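Local coordinates for eukaryotic Translation Initiation 4E (Schistosoma mansoni, PDB 3HXI), which binds the 7-methylguanosine cap of mRNA and a 4E-BP peptide, and as an eIF4E probably recruits capped mRNA for the initiation of translation, at residues Leu12-Ser17 against Met66-Ile71; Gly84-Asn89 against Asp163-Gln168; Asp118-Gly123 against Leu139-Glu144. All blocks are in the same frame, centred on the assembly; numbering follows the deposited sequence.

Contact 1 of 3, residues Leu12-Ser17 against Met66-Ile71; sequences LQDSWS and MFKSDI
Ser17 and Phe67 exchange both backbone bonds of an antiparallel hydrogen-bonded pair, which joins strands 11-21 and 63-68 of the sheet. Ser17 N gives to Phe67 O at 2.8 Å, and Phe67 N gives back to Ser17 O at 3.0 Å. Both donors lie nearly along the C=O axis of their acceptors. Two residues further along, Ser69 N reaches Ser15 O at 2.8 Å. This donor stands above the carbonyl plane, where strand 63-68 runs into a type I turn from Lys68 to Ile71. Ile71 N closes that turn on Lys68 O.

The side-chain hydroxyl of Ser17 has two partners. A water joins it to Ser69 O, and Thr38 of the adjoining strand 33-41 bonds it as well.

Trp16 and Lys68 form the non-hydrogen-bonded pair, and the indole lies between the side chains of Lys68 and Met66. Lys68 CG lies over one face of its six-membered ring, 3.8 Å from the centroid. Met66 CE covers the opposite face at 4.0 Å. The Met66 chain is extended to SD and bends at chi3 (76°), which brings CE over the ring; SD itself is oblique to it. Beyond CG the lysine is extended and runs beside the indole. Its NZ makes a long salt bridge with Asp14 OD2, 3.5 Å away. A stronger partner of NZ is the carbonyl of Asp118, at the end of a helix.

The lysine thus serves twice. Its methylenes pack on the indole, while its ammonium lies between the carboxylates of Asp14 and Asp118. These negative neighbours would probably favour the charged form.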
loop_
_atom_site.group_PDB
_atom_site.type_symbol
_atom_site.label_atom_id
_atom_site.label_comp_id
_atom_site.label_asym_id
_atom_site.label_seq_id
_atom_site.Cartn_x
_atom_site.Cartn_y
_atom_site.Cartn_z
ATOM N N LEU A 12 -1.566 1.922 17.359
ATOM C CA LEU A 12 -1.531 2.676 16.112
ATOM C C LEU A 12 -2.765 3.556 15.960
ATOM O O LEU A 12 -3.823 3.271 16.535
ATOM C CB LEU A 12 -1.458 1.718 14.926
ATOM C CG LEU A 12 -0.328 0.698 14.898
ATOM C CD1 LEU A 12 -0.555 -0.198 13.700
ATOM C CD2 LEU A 12 1.008 1.379 14.787
ATOM N N GLN A 13 -2.607 4.616 15.170
ATOM C CA GLN A 13 -3.726 5.449 14.703
ATOM C C GLN A 13 -4.870 4.615 14.150
ATOM O O GLN A 13 -6.039 4.902 14.443
ATOM C CB GLN A 13 -3.264 6.460 13.645
ATOM C CG GLN A 13 -4.418 7.274 13.030
ATOM C CD GLN A 13 -5.150 8.119 14.074
ATOM O OE1 GLN A 13 -4.594 8.457 15.122
ATOM N NE2 GLN A 13 -6.398 8.457 13.787
ATOM N N ASP A 14 -4.540 3.577 13.373
ATOM C CA ASP A 14 -5.551 2.682 12.824
ATOM C C ASP A 14 -5.246 1.218 13.022
ATOM O O ASP A 14 -4.085 0.827 13.173
ATOM C CB ASP A 14 -5.726 2.935 11.314
ATOM C CG ASP A 14 -6.649 4.083 11.032
ATOM O OD1 ASP A 14 -7.877 3.893 11.180
ATOM O OD2 ASP A 14 -6.153 5.176 10.688
ATOM N N SER A 15 -6.308 0.415 13.006
ATOM C CA SER A 15 -6.197 -1.027 12.851
ATOM C C SER A 15 -6.077 -1.358 11.368
ATOM O O SER A 15 -6.761 -0.748 10.534
ATOM C CB SER A 15 -7.425 -1.725 13.423
ATOM O OG SER A 15 -7.260 -3.122 13.345
ATOM N N TRP A 16 -5.204 -2.312 11.057
ATOM C CA TRP A 16 -4.900 -2.724 9.680
ATOM C C TRP A 16 -5.071 -4.213 9.523
ATOM O O TRP A 16 -4.835 -4.980 10.463
ATOM C CB TRP A 16 -3.448 -2.356 9.309
ATOM C CG TRP A 16 -3.156 -0.915 9.391
ATOM C CD1 TRP A 16 -2.765 -0.224 10.504
ATOM C CD2 TRP A 16 -3.196 0.038 8.320
ATOM N NE1 TRP A 16 -2.602 1.105 10.204
ATOM C CE2 TRP A 16 -2.846 1.295 8.868
ATOM C CE3 TRP A 16 -3.505 -0.045 6.956
ATOM C CZ2 TRP A 16 -2.796 2.463 8.103
ATOM C CZ3 TRP A 16 -3.438 1.119 6.183
ATOM C CH2 TRP A 16 -3.096 2.359 6.762
ATOM N N SER A 17 -5.462 -4.628 8.321
ATOM C CA SER A 17 -5.500 -6.046 7.993
ATOM C C SER A 17 -4.577 -6.364 6.817
ATOM O O SER A 17 -4.379 -5.533 5.925
ATOM C CB SER A 17 -6.923 -6.504 7.725
ATOM O OG SER A 17 -7.683 -6.388 8.921
ATOM N N MET A 66 -2.214 -4.437 2.263
ATOM C CA MET A 66 -2.398 -3.973 3.648
ATOM C C MET A 66 -3.364 -2.795 3.677
ATOM O O MET A 66 -3.064 -1.730 3.115
ATOM C CB MET A 66 -1.079 -3.597 4.328
ATOM C CG MET A 66 -1.272 -3.187 5.811
ATOM S SD MET A 66 0.120 -2.328 6.573
ATOM C CE MET A 66 -0.058 -0.694 5.838
ATOM N N PHE A 67 -4.521 -3.005 4.311
ATOM C CA PHE A 67 -5.617 -2.035 4.304
ATOM C C PHE A 67 -6.152 -1.739 5.704
ATOM O O PHE A 67 -6.163 -2.624 6.554
ATOM C CB PHE A 67 -6.752 -2.554 3.401
ATOM C CG PHE A 67 -6.539 -2.225 1.942
ATOM C CD1 PHE A 67 -7.322 -1.266 1.305
ATOM C CD2 PHE A 67 -5.516 -2.843 1.222
ATOM C CE1 PHE A 67 -7.093 -0.922 -0.055
ATOM C CE2 PHE A 67 -5.279 -2.507 -0.135
ATOM C CZ PHE A 67 -6.070 -1.548 -0.763
ATOM N N LYS A 68 -6.610 -0.509 5.943
ATOM C CA LYS A 68 -7.295 -0.192 7.203
ATOM C C LYS A 68 -8.384 -1.236 7.342
ATOM O O LYS A 68 -9.089 -1.524 6.361
ATOM C CB LYS A 68 -7.870 1.244 7.202
ATOM C CG LYS A 68 -6.783 2.298 7.186
ATOM C CD LYS A 68 -7.280 3.702 7.445
ATOM C CE LYS A 68 -6.142 4.711 7.388
ATOM N NZ LYS A 68 -6.681 6.090 7.399
ATOM N N SER A 69 -8.505 -1.815 8.549
ATOM C CA SER A 69 -9.320 -3.014 8.783
ATOM C C SER A 69 -10.766 -2.939 8.287
ATOM O O SER A 69 -11.342 -3.947 7.887
ATOM C CB SER A 69 -9.308 -3.388 10.271
ATOM O OG SER A 69 -9.791 -2.321 11.064
ATOM N N ASP A 70 -11.355 -1.752 8.316
ATOM C CA ASP A 70 -12.754 -1.602 7.871
ATOM C C ASP A 70 -12.926 -1.566 6.352
ATOM O O ASP A 70 -14.052 -1.540 5.848
ATOM C CB ASP A 70 -13.391 -0.361 8.494
ATOM C CG ASP A 70 -13.895 -0.616 9.904
ATOM O OD1 ASP A 70 -14.188 -1.790 10.228
ATOM O OD2 ASP A 70 -14.004 0.358 10.681
ATOM N N ILE A 71 -11.805 -1.568 5.639
ATOM C CA ILE A 71 -11.808 -1.416 4.187
ATOM C C ILE A 71 -11.362 -2.717 3.537
ATOM O O ILE A 71 -10.233 -3.165 3.741
ATOM C CB ILE A 71 -10.838 -0.294 3.735
ATOM C CG1 ILE A 71 -11.139 1.007 4.486
ATOM C CG2 ILE A 71 -10.928 -0.100 2.204
ATOM C CD1 ILE A 71 -10.181 2.127 4.187
HETATM O O HOH W 1 -10.341 -6.619 8.822
#

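Contact 2 of 3, residues Gly84-Asn89 against Asp163-Gln168; sequences GRWLIN and DTIYFQ
Arg85 and Gln168 are joined through backbone and side chain alike. Their main chains form an antiparallel hydrogen-bonded pair, Arg85 N to Gln168 O and Gln168 N to Arg85 O, both 2.9 Å. Leu87 and Tyr166 form the next such pair, with Leu87 N 2.7 Å from Tyr166 O. Where the strands part, waters take over. One links Asn89 N to Thr164 O, another Asn89 O to Asp163 OD2.

Among side-chain bonds, Arg85 grips one oxygen side-on. Its NE lies 3.1 Å and its NH1 3.0 Å from Gln168 OE1, which sits in the guanidinium plane. Leu87 CD1 lies over the centre of one guanidinium face. Two bonds to one oxygen would limit the rotation of the guanidinium; the bound m7GpppG lies about 5 Å from the Arg85 side chain.

The aromatic contacts lie on the other side of the sheet. Phe167 CB rests over the six-membered ring of Trp86, 3.6 Å from its centroid. Phe167 CG is anti to the backbone N (chi1 -174°), and the phenyl turns its edge to the five-membered ring in a T-shaped pair, planes 63° apart. Ile165 CD1 packs on the opposite indole face.

Strand 84-89 lies between 166-169 and 134-139, and strand 187-188 follows beyond 166-169. Helix 145-159 runs along the aromatic side: Ile148 O accepts from Trp86 NE1, and Ile155 packs on Ile88.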
loop_
_atom_site.group_PDB
_atom_site.type_symbol
_atom_site.label_atom_id
_atom_site.label_comp_id
_atom_site.label_asym_id
_atom_site.label_seq_id
_atom_site.Cartn_x
_atom_site.Cartn_y
_atom_site.Cartn_z
ATOM N N GLY A 84 -8.519 6.061 -6.070
ATOM C CA GLY A 84 -7.476 5.828 -7.050
ATOM C C GLY A 84 -6.206 5.461 -6.329
ATOM O O GLY A 84 -6.126 5.546 -5.103
ATOM N N ARG A 85 -5.213 5.035 -7.099
ATOM C CA ARG A 85 -3.951 4.594 -6.523
ATOM C C ARG A 85 -2.766 5.380 -7.050
ATOM O O ARG A 85 -2.731 5.739 -8.230
ATOM C CB ARG A 85 -3.731 3.085 -6.776
ATOM C CG ARG A 85 -3.344 2.766 -8.215
ATOM C CD ARG A 85 -3.214 1.286 -8.452
ATOM N NE ARG A 85 -2.868 1.047 -9.842
ATOM C CZ ARG A 85 -2.502 -0.120 -10.355
ATOM N NH1 ARG A 85 -2.192 -0.189 -11.653
ATOM N NH2 ARG A 85 -2.438 -1.203 -9.591
ATOM N N TRP A 86 -1.805 5.656 -6.162
ATOM C CA TRP A 86 -0.460 6.025 -6.599
ATOM C C TRP A 86 0.232 4.738 -7.006
ATOM O O TRP A 86 0.327 3.824 -6.194
ATOM C CB TRP A 86 0.324 6.739 -5.489
ATOM C CG TRP A 86 0.009 8.238 -5.418
ATOM C CD1 TRP A 86 -0.616 8.900 -4.398
ATOM C CD2 TRP A 86 0.283 9.224 -6.429
ATOM N NE1 TRP A 86 -0.724 10.264 -4.699
ATOM C CE2 TRP A 86 -0.180 10.473 -5.940
ATOM C CE3 TRP A 86 0.912 9.179 -7.691
ATOM C CZ2 TRP A 86 -0.042 11.663 -6.673
ATOM C CZ3 TRP A 86 1.034 10.341 -8.411
ATOM C CH2 TRP A 86 0.554 11.578 -7.898
ATOM N N LEU A 87 0.687 4.667 -8.263
ATOM C CA LEU A 87 1.359 3.484 -8.791
ATOM C C LEU A 87 2.864 3.700 -8.919
ATOM O O LEU A 87 3.323 4.693 -9.502
ATOM C CB LEU A 87 0.747 3.080 -10.142
ATOM C CG LEU A 87 1.499 1.936 -10.843
ATOM C CD1 LEU A 87 1.196 0.612 -10.180
ATOM C CD2 LEU A 87 1.131 1.924 -12.303
ATOM N N ILE A 88 3.623 2.757 -8.361
ATOM C CA ILE A 88 5.088 2.844 -8.348
ATOM C C ILE A 88 5.632 1.667 -9.146
ATOM O O ILE A 88 5.376 0.516 -8.790
ATOM C CB ILE A 88 5.655 2.722 -6.913
ATOM C CG1 ILE A 88 5.176 3.875 -6.018
ATOM C CG2 ILE A 88 7.217 2.686 -6.942
ATOM C CD1 ILE A 88 5.111 3.483 -4.543
ATOM N N ASN A 89 6.363 1.957 -10.225
ATOM C CA ASN A 89 6.978 0.919 -11.024
ATOM C C ASN A 89 8.380 0.674 -10.528
ATOM O O ASN A 89 9.252 1.555 -10.602
ATOM C CB ASN A 89 6.992 1.291 -12.501
ATOM C CG ASN A 89 5.599 1.350 -13.096
ATOM O OD1 ASN A 89 4.755 0.502 -12.810
ATOM N ND2 ASN A 89 5.355 2.352 -13.924
ATOM N N ASP A 163 11.987 7.658 -10.418
ATOM C CA ASP A 163 11.097 7.618 -11.560
ATOM C C ASP A 163 9.731 8.189 -11.210
ATOM O O ASP A 163 9.317 8.178 -10.037
ATOM C CB ASP A 163 10.942 6.190 -12.072
ATOM C CG ASP A 163 12.214 5.647 -12.660
ATOM O OD1 ASP A 163 13.212 6.378 -12.665
ATOM O OD2 ASP A 163 12.208 4.508 -13.139
ATOM N N THR A 164 9.045 8.662 -12.248
ATOM C CA THR A 164 7.713 9.227 -12.121
ATOM C C THR A 164 6.733 8.220 -11.544
ATOM O O THR A 164 6.700 7.040 -11.967
ATOM C CB THR A 164 7.187 9.675 -13.497
ATOM O OG1 THR A 164 8.074 10.655 -14.029
ATOM C CG2 THR A 164 5.771 10.258 -13.393
ATOM N N ILE A 165 5.940 8.686 -10.591
ATOM C CA ILE A 165 4.806 7.900 -10.083
ATOM C C ILE A 165 3.480 8.447 -10.625
ATOM O O ILE A 165 3.368 9.639 -10.878
ATOM C CB ILE A 165 4.791 7.810 -8.538
ATOM C CG1 ILE A 165 4.649 9.187 -7.864
ATOM C CG2 ILE A 165 6.042 7.073 -8.031
ATOM C CD1 ILE A 165 4.345 9.091 -6.355
ATOM N N TYR A 166 2.487 7.567 -10.749
ATOM C CA TYR A 166 1.254 7.823 -11.495
ATOM C C TYR A 166 0.018 7.632 -10.627
ATOM O O TYR A 166 -0.114 6.609 -9.939
ATOM C CB TYR A 166 1.166 6.874 -12.694
ATOM C CG TYR A 166 2.372 6.969 -13.620
ATOM C CD1 TYR A 166 2.480 8.007 -14.563
ATOM C CD2 TYR A 166 3.418 6.037 -13.531
ATOM C CE1 TYR A 166 3.596 8.098 -15.411
ATOM C CE2 TYR A 166 4.534 6.123 -14.370
ATOM C CZ TYR A 166 4.615 7.154 -15.298
ATOM O OH TYR A 166 5.715 7.221 -16.112
ATOM N N PHE A 167 -0.890 8.612 -10.650
ATOM C CA PHE A 167 -2.161 8.467 -9.923
ATOM C C PHE A 167 -3.297 8.066 -10.872
ATOM O O PHE A 167 -3.671 8.826 -11.774
ATOM C CB PHE A 167 -2.548 9.736 -9.146
ATOM C CG PHE A 167 -3.764 9.544 -8.281
ATOM C CD1 PHE A 167 -3.647 8.907 -7.048
ATOM C CD2 PHE A 167 -5.011 9.944 -8.710
ATOM C CE1 PHE A 167 -4.769 8.671 -6.244
ATOM C CE2 PHE A 167 -6.134 9.730 -7.905
ATOM C CZ PHE A 167 -6.003 9.076 -6.671
ATOM N N GLN A 168 -3.839 6.875 -10.634
ATOM C CA GLN A 168 -4.799 6.233 -11.534
ATOM C C GLN A 168 -6.089 5.992 -10.785
ATOM O O GLN A 168 -6.128 5.181 -9.856
ATOM C CB GLN A 168 -4.245 4.899 -12.059
ATOM C CG GLN A 168 -2.892 5.046 -12.673
ATOM C CD GLN A 168 -2.258 3.726 -13.042
ATOM O OE1 GLN A 168 -2.623 2.661 -12.513
ATOM N NE2 GLN A 168 -1.301 3.785 -13.970
HETATM O O HOH W 2 7.142 4.657 -10.728
HETATM O O HOH W 3 9.937 3.147 -12.769
#

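Contact 3 of 3, residues Asp118-Gly123 against Leu139-Glu144; sequences DRQICG and LTSDNE
Gln120 and Ser141 meet through a single oxygen. Gln120 OE1 accepts from Ser141 OG at 2.9 Å and from Ser141 N at 3.1 Å. The two donors approach from opposite faces of the amide plane, the hydroxyl well above it and the N-H only slightly tilted. The glutamine chain bends at chi2 (-59°), which turns CD back toward the loop. Ser141 OG stands between its own backbone N and carbonyl carbon (chi1 81°), on the side of the amide. It also takes a weak bond from Glu144 N. One buried side chain therefore ties down the start of the loop 140-144.

The backbone adds one bond. Thr140 N gives to Gln120 O at 2.7 Å, in the carbonyl plane but with a bent N-H...O angle of 139°. The same oxygen receives a CA-H...O contact from Leu139 CA, 3.2 Å away.

The remaining contacts are packing. Thr140 CG2 lies against the amide of Gln120, 3.4 Å from NE2, and the two side chains cross at about a right angle. Thr140 OG1 has its own partner, the carbonyl of Lys79. Cys122 SG rests beside the Thr140 backbone, 3.6 Å from N. The CD1 methyl of Ile121 meets CD2 of Leu139 at 3.6 Å; this non-hydrogen-bonded antiparallel pair puts both side chains on one face of the sheet. Helix 145-159 adds Ile148 against Leu139 and Ile151 against Gln120.

Cys122 and Gly123 both face Trp138, the definition of a classic beta bulge. The bulge lies near the open end of the hairpin of strands 121-127 and 134-139, in the curved antiparallel sheet of the eIF4E fold. Here one strand emerges from helix 115-120 and the other leaves toward helix 145-159, whose N-cap is Glu144.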
loop_
_atom_site.group_PDB
_atom_site.type_symbol
_atom_site.label_atom_id
_atom_site.label_comp_id
_atom_site.label_asym_id
_atom_site.label_seq_id
_atom_site.Cartn_x
_atom_site.Cartn_y
_atom_site.Cartn_z
ATOM N N ASP A 118 -3.971 11.494 6.070
ATOM C CA ASP A 118 -4.225 10.186 6.671
ATOM C C ASP A 118 -5.629 9.692 6.352
ATOM O O ASP A 118 -5.853 8.486 6.131
ATOM C CB ASP A 118 -4.003 10.250 8.180
ATOM C CG ASP A 118 -4.240 8.922 8.860
ATOM O OD1 ASP A 118 -3.334 8.073 8.856
ATOM O OD2 ASP A 118 -5.345 8.735 9.398
ATOM N N ARG A 119 -6.582 10.628 6.350
ATOM C CA ARG A 119 -7.976 10.315 6.021
ATOM C C ARG A 119 -8.138 9.756 4.601
ATOM O O ARG A 119 -9.060 8.993 4.344
ATOM C CB ARG A 119 -8.875 11.543 6.233
ATOM C CG ARG A 119 -8.967 11.981 7.705
ATOM C CD ARG A 119 -10.071 13.031 7.943
ATOM N NE ARG A 119 -9.660 14.376 7.535
ATOM C CZ ARG A 119 -9.300 15.332 8.394
ATOM N NH1 ARG A 119 -8.933 16.524 7.958
ATOM N NH2 ARG A 119 -9.303 15.096 9.693
ATOM N N GLN A 120 -7.244 10.145 3.692
ATOM C CA GLN A 120 -7.330 9.694 2.300
ATOM C C GLN A 120 -6.883 8.249 2.168
ATOM O O GLN A 120 -7.264 7.557 1.215
ATOM C CB GLN A 120 -6.461 10.564 1.377
ATOM C CG GLN A 120 -7.089 11.847 0.900
ATOM C CD GLN A 120 -8.380 11.596 0.141
ATOM O OE1 GLN A 120 -8.393 10.944 -0.921
ATOM N NE2 GLN A 120 -9.469 12.086 0.693
ATOM N N ILE A 121 -6.071 7.791 3.120
ATOM C CA ILE A 121 -5.380 6.501 2.964
ATOM C C ILE A 121 -6.327 5.319 3.139
ATOM O O ILE A 121 -7.033 5.214 4.159
ATOM C CB ILE A 121 -4.155 6.358 3.934
ATOM C CG1 ILE A 121 -3.103 7.455 3.682
ATOM C CG2 ILE A 121 -3.548 4.926 3.852
ATOM C CD1 ILE A 121 -2.428 7.457 2.302
ATOM N N CYS A 122 -6.322 4.429 2.151
ATOM C CA CYS A 122 -7.040 3.165 2.260
ATOM C C CYS A 122 -6.094 2.007 2.535
ATOM O O CYS A 122 -6.300 1.242 3.472
ATOM C CB CYS A 122 -7.824 2.885 0.984
ATOM S SG CYS A 122 -9.129 4.097 0.699
ATOM N N GLY A 123 -5.052 1.876 1.720
ATOM C CA GLY A 123 -4.128 0.755 1.891
ATOM C C GLY A 123 -2.975 0.741 0.904
ATOM O O GLY A 123 -2.846 1.658 0.083
ATOM N N LEU A 139 -6.089 5.335 -2.367
ATOM C CA LEU A 139 -6.616 6.544 -1.738
ATOM C C LEU A 139 -8.124 6.570 -1.918
ATOM O O LEU A 139 -8.644 6.012 -2.884
ATOM C CB LEU A 139 -6.022 7.788 -2.412
ATOM C CG LEU A 139 -4.514 8.036 -2.281
ATOM C CD1 LEU A 139 -4.179 9.487 -2.632
ATOM C CD2 LEU A 139 -4.048 7.762 -0.856
ATOM N N THR A 140 -8.831 7.235 -1.014
ATOM C CA THR A 140 -10.298 7.151 -1.016
ATOM C C THR A 140 -11.010 8.016 -2.072
ATOM O O THR A 140 -12.164 7.735 -2.424
ATOM C CB THR A 140 -10.872 7.437 0.384
ATOM O OG1 THR A 140 -12.245 7.029 0.431
ATOM C CG2 THR A 140 -10.758 8.908 0.716
ATOM N N SER A 141 -10.346 9.075 -2.531
ATOM C CA SER A 141 -10.885 9.928 -3.594
ATOM C C SER A 141 -9.971 9.938 -4.817
ATOM O O SER A 141 -8.850 9.433 -4.757
ATOM C CB SER A 141 -11.080 11.355 -3.084
ATOM O OG SER A 141 -9.847 12.049 -3.123
ATOM N N ASP A 142 -10.451 10.518 -5.918
ATOM C CA ASP A 142 -9.620 10.682 -7.125
ATOM C C ASP A 142 -9.509 12.141 -7.530
ATOM O O ASP A 142 -8.933 12.462 -8.565
ATOM C CB ASP A 142 -10.158 9.836 -8.294
ATOM C CG ASP A 142 -11.560 10.270 -8.754
ATOM O OD1 ASP A 142 -12.295 9.426 -9.300
ATOM O OD2 ASP A 142 -11.930 11.444 -8.548
ATOM N N ASN A 143 -10.030 13.029 -6.692
ATOM C CA ASN A 143 -10.195 14.430 -7.079
ATOM C C ASN A 143 -9.886 15.450 -5.986
ATOM O O ASN A 143 -10.093 16.648 -6.184
ATOM C CB ASN A 143 -11.596 14.646 -7.679
ATOM C CG ASN A 143 -12.721 14.459 -6.665
ATOM O OD1 ASN A 143 -12.498 14.183 -5.465
ATOM N ND2 ASN A 143 -13.955 14.636 -7.142
ATOM N N GLU A 144 -9.394 14.984 -4.835
ATOM C CA GLU A 144 -8.771 15.885 -3.845
ATOM C C GLU A 144 -7.312 16.181 -4.225
ATOM O O GLU A 144 -6.370 15.714 -3.562
ATOM C CB GLU A 144 -8.857 15.295 -2.433
ATOM C CG GLU A 144 -10.281 15.104 -1.919
ATOM C CD GLU A 144 -10.920 16.404 -1.463
ATOM O OE1 GLU A 144 -10.190 17.325 -1.030
ATOM O OE2 GLU A 144 -12.163 16.503 -1.548
#

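All three contacts belong to one antiparallel sheet. Contact 1 joins strands 11-21 and 63-68, contact 3 lies at the end of the pair 121-127 and 134-139, and contact 2 joins 84-89 and 166-169. Contact 3 stands between the others, its centre about 14 Å from each of theirs; the centres of contacts 1 and 2 are about 22 Å apart. Lys68 N bonds to Cys122 O, and Gly84 O to Leu139 N, so the sheet's backbone hydrogen bonding continues between contacts. In sequence contact 1 closes first; contact 3 then falls between the segments of contact 2. The cap analogue lies nearest contact 2; the bound peptide touches Leu12, Gln13 and Asp118.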